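Local coordinates for cyclic di-GMP receptor atypical PilZ domain-containing protein (Xanthomonas campestris pv. campestris, PDB 3RQA) that is of unknown function but forms a tetramer through a parallel coiled-coil helical bundle and carries an atypical PilZ domain of the cyclic di-GMP receptor family, at residues C[17-21]-C[22-26]; C[39-42]-C[43-46]; C[168-171]-C[172-176]. All blocks are in the same frame, centred on the assembly; numbering follows the deposited sequence.

All three contacts are local, each made within one continuous run of chain. Contact 1 is a turn between helix 12-19 and the barrel strand 24-34. Contact 2 is the capped start of helix 42-55, and contact 3 lies within helix 165-185. Contact 2 is at the surface and depends on hydroxyls and a water. Contacts 1 and 3 are partly buried. Contact 1 has little polar bonding of its own, while contact 3 adds a salt bridge and an amide-carboxylate bond to regular helix bonds. Contact 3 touches both others: Leu176 meets Leu23 and Cys25, and Leu168 packs on Ala45 and Glu46.

Contact 1: residues C[17-21]-C[22-26]; sequences ELFAD and TLSCE
Phe19 and Ser24 meet across a type II beta turn that runs from Phe19 to Thr22. The turn takes the chain from the end of helix 12-19 into strand 24-34 of the PilZ beta-barrel. Ala20 is the first residue to leave helical geometry. The turn is closed by a weak bond from Thr22 N to Phe19 O, 3.5 Å long and bent to 141°.

The side chain of Phe19 approaches Ser24 with its base and its ring edge. Phe19 CG stands beside its own backbone N (chi1 -45°). This sets CD1 next to the serine, and Ser24 OG lies near the ring plane, 3.1 Å from Phe19 CD1. One ring face is taken by Leu18 CB, 3.8 Å above the plane and over the ring centre. The phenyl ring also meets the ring of His105 in strand 101-107.

Thr22 contributes its methyl. Its OG1 is anti to the backbone N, and the methyl is turned back towards the helix end. Thr22 CG2 lies 3.4 Å from Phe19 O and 3.5 Å from Leu18 O. Leu18 O is held by a hydrogen bond with Ser107 OG of strand 101-107, and Ala20 O, just past the helix, by one with Arg109 in the loop after that strand. Ser24 OG donates to Thr22 O at 3.2 Å, from 48° above the carbonyl plane.

Contact 2: residues C[39-42]-C[43-46]; sequences PGSH and ATAE
Ser41 and Thr44 join their hydroxyls at the start of helix 42-55, where Ser41 is the N-cap residue. Ser41 CB lies 3.9 Å from Ala43 N, at the mouth of the first turn. From there OG takes the position between the backbone N and the carbonyl carbon (chi1 69°), which swings it over the helix start. The tip reaches Thr44 OG1 at 2.9 Å in a hydrogen bond that either hydroxyl could donate. Ser41 OG also lies 3.1 Å from Thr44 N. The same oxygen touches Ala43 CB, at 3.8 Å.

Thr44 OG1 has a second partner, a water. This water lies 2.6 Å from Thr44 OG1 and accepts a bond from Ser41 N at 3.0 Å. The water thus bridges the cap residue to the third residue beyond it. Both hydroxyls and the cap N-H are held in one small network at the exposed N-terminal end of the helix.

Ser41 O receives weak bonds from both Thr44 N and Ala45 N. The next one is firm: Glu46 N meets His42 O at 2.8 Å, with an N-H...O angle of 173°. Glu46 OE2 is engaged further along the same helix, in a salt bridge with Arg50.

The capped turn follows the loop from strand 24-34. Ala45 packs on Leu139 of strand 139-150, and Pro39 touches Gln140 and Pro142 of that strand. His42, Ala45 and Glu46 rest on Leu168 of helix 165-185.

Contact 3: residues C[168-171]-C[172-176]; sequences LQDA and LERHL
Asp170 and Arg174 form a salt bridge one helical turn apart. Arg174 NE donates to Asp170 OD2 at 2.7 Å with an N-H...O angle of 162°. Asp170 OD2 lies at the edge of the guanidinium, in its plane. The bond is less regular on the acid side: NE meets OD2 on the syn side, 27° out of the carboxylate plane. The two planes are 66° apart. The arginine chain runs extended from CG to NE, which brings NE to the carboxylate one turn earlier. Asp170 OD2 has a second cationic partner, NH1 of Arg50. Two arginines on one oxygen would be expected to stabilise the carboxylate form.

A second polar pair runs between Gln169 and Glu173. Gln169 NE2 donates to Glu173 OE2 at 3.0 Å, reaching that oxygen nearly along its C-O bond. The amide and carboxylate are turned well out of one plane.

Both pairs are i to i+4 contacts on helix 165-185, which packs against the PilZ barrel and helix 42-55. Arg50 belongs to helix 42-55, so the Asp170 site links the two helices. Elsewhere on helix 165-185, Leu172 and Leu176 touch Trp106 of strand 101-107.

The carbonyls of 168-171 are each met by an N-H four residues on. Leu168 O and Gln169 O each take an N-H at 2.8 Å, from Leu172 N and Glu173 N respectively. Asp170 O accepts from Arg174 N at 3.0 Å. Ala171 O accepts from His175 N at 2.9 Å, and the ring of His175 meets that of Trp106.

Contact 1: residues C[17-21]-C[22-26]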
# COMPACT_ATOMS: atom_id res chain seq x y z
N GLU C 17 37.25 -18.98 -2.43
CA GLU C 17 36.32 -19.34 -1.37
C GLU C 17 34.86 -19.12 -1.78
O GLU C 17 34.01 -19.97 -1.58
CB GLU C 17 36.59 -18.52 -0.11
CG GLU C 17 35.73 -18.94 1.08
CD GLU C 17 36.08 -18.22 2.37
OE1 GLU C 17 37.28 -17.99 2.62
OE2 GLU C 17 35.15 -17.89 3.14
N LEU C 18 34.58 -17.96 -2.37
CA LEU C 18 33.23 -17.61 -2.77
C LEU C 18 32.69 -18.27 -4.04
O LEU C 18 31.53 -18.67 -4.08
CB LEU C 18 33.11 -16.08 -2.93
CG LEU C 18 33.33 -15.22 -1.68
CD1 LEU C 18 33.14 -13.75 -2.05
CD2 LEU C 18 32.37 -15.63 -0.57
N PHE C 19 33.53 -18.40 -5.06
CA PHE C 19 33.06 -18.93 -6.33
C PHE C 19 33.49 -20.31 -6.83
O PHE C 19 32.87 -20.83 -7.75
CB PHE C 19 33.35 -17.90 -7.41
CG PHE C 19 33.00 -16.50 -7.01
CD1 PHE C 19 31.67 -16.15 -6.75
CD2 PHE C 19 33.99 -15.53 -6.86
CE1 PHE C 19 31.34 -14.86 -6.36
CE2 PHE C 19 33.66 -14.23 -6.47
CZ PHE C 19 32.33 -13.90 -6.23
N ALA C 20 34.53 -20.89 -6.26
CA ALA C 20 34.98 -22.19 -6.74
C ALA C 20 33.94 -23.30 -6.54
O ALA C 20 33.34 -23.43 -5.47
CB ALA C 20 36.29 -22.59 -6.07
N ASP C 21 33.73 -24.09 -7.59
CA ASP C 21 32.80 -25.23 -7.56
C ASP C 21 31.36 -24.89 -7.17
O ASP C 21 30.67 -25.69 -6.53
CB ASP C 21 33.33 -26.32 -6.61
CG ASP C 21 34.71 -26.83 -7.00
OD1 ASP C 21 35.02 -26.84 -8.20
OD2 ASP C 21 35.49 -27.22 -6.10
N THR C 22 30.90 -23.72 -7.57
CA THR C 22 29.53 -23.32 -7.30
C THR C 22 29.09 -22.33 -8.35
O THR C 22 29.90 -21.58 -8.89
CB THR C 22 29.38 -22.69 -5.91
OG1 THR C 22 27.98 -22.52 -5.64
CG2 THR C 22 30.07 -21.33 -5.84
N LEU C 23 27.79 -22.34 -8.64
CA LEU C 23 27.23 -21.45 -9.64
C LEU C 23 27.52 -20.02 -9.23
O LEU C 23 27.10 -19.57 -8.17
CB LEU C 23 25.72 -21.66 -9.73
CG LEU C 23 25.05 -21.32 -11.06
CD1 LEU C 23 23.54 -21.29 -10.87
CD2 LEU C 23 25.55 -19.98 -11.58
N SER C 24 28.27 -19.31 -10.07
CA SER C 24 28.62 -17.92 -9.80
C SER C 24 28.23 -17.13 -11.02
O SER C 24 28.66 -17.45 -12.11
CB SER C 24 30.12 -17.76 -9.56
OG SER C 24 30.52 -18.46 -8.40
N CYS C 25 27.41 -16.11 -10.82
CA CYS C 25 26.94 -15.28 -11.93
C CYS C 25 27.52 -13.87 -11.90
O CYS C 25 27.62 -13.24 -10.85
CB CYS C 25 25.41 -15.20 -11.92
SG CYS C 25 24.57 -16.80 -11.97
N GLU C 26 27.91 -13.40 -13.09
CA GLU C 26 28.46 -12.06 -13.27
C GLU C 26 27.36 -11.24 -13.91
O GLU C 26 27.02 -11.45 -15.06
CB GLU C 26 29.67 -12.12 -14.22
CG GLU C 26 30.28 -10.77 -14.59
CD GLU C 26 31.19 -10.22 -13.50
OE1 GLU C 26 31.91 -9.23 -13.79
OE2 GLU C 26 31.19 -10.76 -12.37

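Contact 2: residues C[39-42]-C[43-46]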
# COMPACT_ATOMS: atom_id res chain seq x y z
N PRO C 39 19.37 -5.83 8.29
CA PRO C 39 18.84 -6.77 7.30
C PRO C 39 17.42 -7.25 7.55
O PRO C 39 16.57 -7.21 6.66
CB PRO C 39 19.82 -7.94 7.36
CG PRO C 39 21.05 -7.36 7.98
CD PRO C 39 20.48 -6.46 9.02
N GLY C 40 17.17 -7.71 8.76
CA GLY C 40 15.87 -8.24 9.08
C GLY C 40 16.06 -9.74 9.25
O GLY C 40 17.13 -10.18 9.67
N SER C 41 15.05 -10.53 8.91
CA SER C 41 15.13 -11.97 9.08
C SER C 41 15.43 -12.77 7.82
O SER C 41 15.30 -12.27 6.69
CB SER C 41 13.83 -12.49 9.69
OG SER C 41 12.78 -12.38 8.74
N HIS C 42 15.82 -14.02 8.02
CA HIS C 42 16.09 -14.93 6.92
C HIS C 42 14.77 -15.14 6.17
O HIS C 42 14.75 -15.14 4.94
CB HIS C 42 16.60 -16.27 7.46
CG HIS C 42 18.04 -16.26 7.87
ND1 HIS C 42 18.62 -17.30 8.57
CD2 HIS C 42 19.03 -15.37 7.63
CE1 HIS C 42 19.90 -17.04 8.74
NE2 HIS C 42 20.18 -15.88 8.18
N ALA C 43 13.69 -15.30 6.92
CA ALA C 43 12.36 -15.52 6.37
C ALA C 43 11.89 -14.38 5.45
O ALA C 43 11.21 -14.62 4.45
CB ALA C 43 11.36 -15.72 7.51
N THR C 44 12.25 -13.15 5.78
CA THR C 44 11.87 -12.01 4.95
C THR C 44 12.59 -12.11 3.61
O THR C 44 11.99 -11.93 2.55
CB THR C 44 12.25 -10.67 5.62
OG1 THR C 44 11.57 -10.56 6.88
CG2 THR C 44 11.86 -9.49 4.74
N ALA C 45 13.89 -12.41 3.67
CA ALA C 45 14.69 -12.56 2.46
C ALA C 45 14.14 -13.74 1.66
O ALA C 45 13.87 -13.62 0.46
CB ALA C 45 16.16 -12.79 2.82
N GLU C 46 13.95 -14.89 2.31
CA GLU C 46 13.42 -16.07 1.63
C GLU C 46 12.06 -15.78 0.98
O GLU C 46 11.83 -16.15 -0.17
CB GLU C 46 13.28 -17.26 2.61
CG GLU C 46 12.53 -18.46 2.01
CD GLU C 46 12.49 -19.68 2.93
OE1 GLU C 46 12.69 -19.53 4.14
OE2 GLU C 46 12.22 -20.80 2.43
O HOH W 1 12.52 -8.85 8.64

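Contact 3: residues C[168-171]-C[172-176]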
# COMPACT_ATOMS: atom_id res chain seq x y z
N LEU C 168 16.32 -20.01 3.21
CA LEU C 168 16.84 -18.91 2.40
C LEU C 168 17.91 -19.42 1.44
O LEU C 168 17.96 -18.99 0.29
CB LEU C 168 17.43 -17.81 3.28
CG LEU C 168 18.01 -16.61 2.52
CD1 LEU C 168 16.95 -15.97 1.60
CD2 LEU C 168 18.56 -15.60 3.54
N GLN C 169 18.78 -20.32 1.90
CA GLN C 169 19.81 -20.84 1.00
C GLN C 169 19.14 -21.45 -0.23
O GLN C 169 19.52 -21.16 -1.37
CB GLN C 169 20.67 -21.91 1.67
CG GLN C 169 21.82 -22.31 0.75
CD GLN C 169 22.89 -23.12 1.43
OE1 GLN C 169 23.37 -22.77 2.52
NE2 GLN C 169 23.30 -24.21 0.79
N ASP C 170 18.12 -22.27 0.00
CA ASP C 170 17.42 -22.91 -1.10
C ASP C 170 16.82 -21.89 -2.07
O ASP C 170 16.97 -22.03 -3.29
CB ASP C 170 16.30 -23.80 -0.58
CG ASP C 170 15.65 -24.59 -1.70
OD1 ASP C 170 16.26 -25.59 -2.15
OD2 ASP C 170 14.54 -24.21 -2.15
N ALA C 171 16.14 -20.89 -1.53
CA ALA C 171 15.53 -19.84 -2.36
C ALA C 171 16.60 -19.10 -3.16
O ALA C 171 16.38 -18.73 -4.31
CB ALA C 171 14.77 -18.85 -1.47
N LEU C 172 17.76 -18.87 -2.54
CA LEU C 172 18.83 -18.16 -3.24
C LEU C 172 19.43 -19.01 -4.36
O LEU C 172 19.71 -18.51 -5.46
CB LEU C 172 19.95 -17.74 -2.26
CG LEU C 172 21.18 -17.03 -2.84
CD1 LEU C 172 20.77 -15.83 -3.68
CD2 LEU C 172 22.09 -16.60 -1.69
N GLU C 173 19.63 -20.30 -4.08
CA GLU C 173 20.18 -21.20 -5.09
C GLU C 173 19.24 -21.23 -6.30
O GLU C 173 19.69 -21.10 -7.44
CB GLU C 173 20.39 -22.61 -4.52
CG GLU C 173 21.76 -22.81 -3.90
CD GLU C 173 21.85 -24.08 -3.07
OE1 GLU C 173 21.15 -25.07 -3.39
OE2 GLU C 173 22.63 -24.08 -2.09
N ARG C 174 17.95 -21.39 -6.04
CA ARG C 174 16.97 -21.42 -7.12
C ARG C 174 17.04 -20.09 -7.87
O ARG C 174 17.07 -20.07 -9.11
CB ARG C 174 15.55 -21.60 -6.59
CG ARG C 174 15.25 -22.99 -6.04
CD ARG C 174 13.92 -22.97 -5.30
NE ARG C 174 13.60 -24.26 -4.70
CZ ARG C 174 13.04 -25.27 -5.36
NH1 ARG C 174 12.73 -25.15 -6.64
NH2 ARG C 174 12.82 -26.42 -4.73
N HIS C 175 17.09 -19.00 -7.12
CA HIS C 175 17.15 -17.68 -7.74
C HIS C 175 18.34 -17.54 -8.69
O HIS C 175 18.18 -17.11 -9.83
CB HIS C 175 17.24 -16.58 -6.68
CG HIS C 175 17.25 -15.20 -7.26
ND1 HIS C 175 16.13 -14.62 -7.81
CD2 HIS C 175 18.27 -14.34 -7.47
CE1 HIS C 175 16.46 -13.45 -8.34
NE2 HIS C 175 17.76 -13.26 -8.14
N LEU C 176 19.52 -17.92 -8.21
CA LEU C 176 20.72 -17.84 -9.03
C LEU C 176 20.60 -18.75 -10.25
O LEU C 176 20.92 -18.35 -11.38
CB LEU C 176 21.96 -18.22 -8.22
CG LEU C 176 22.45 -17.15 -7.23
CD1 LEU C 176 23.62 -17.71 -6.41
CD2 LEU C 176 22.87 -15.91 -8.00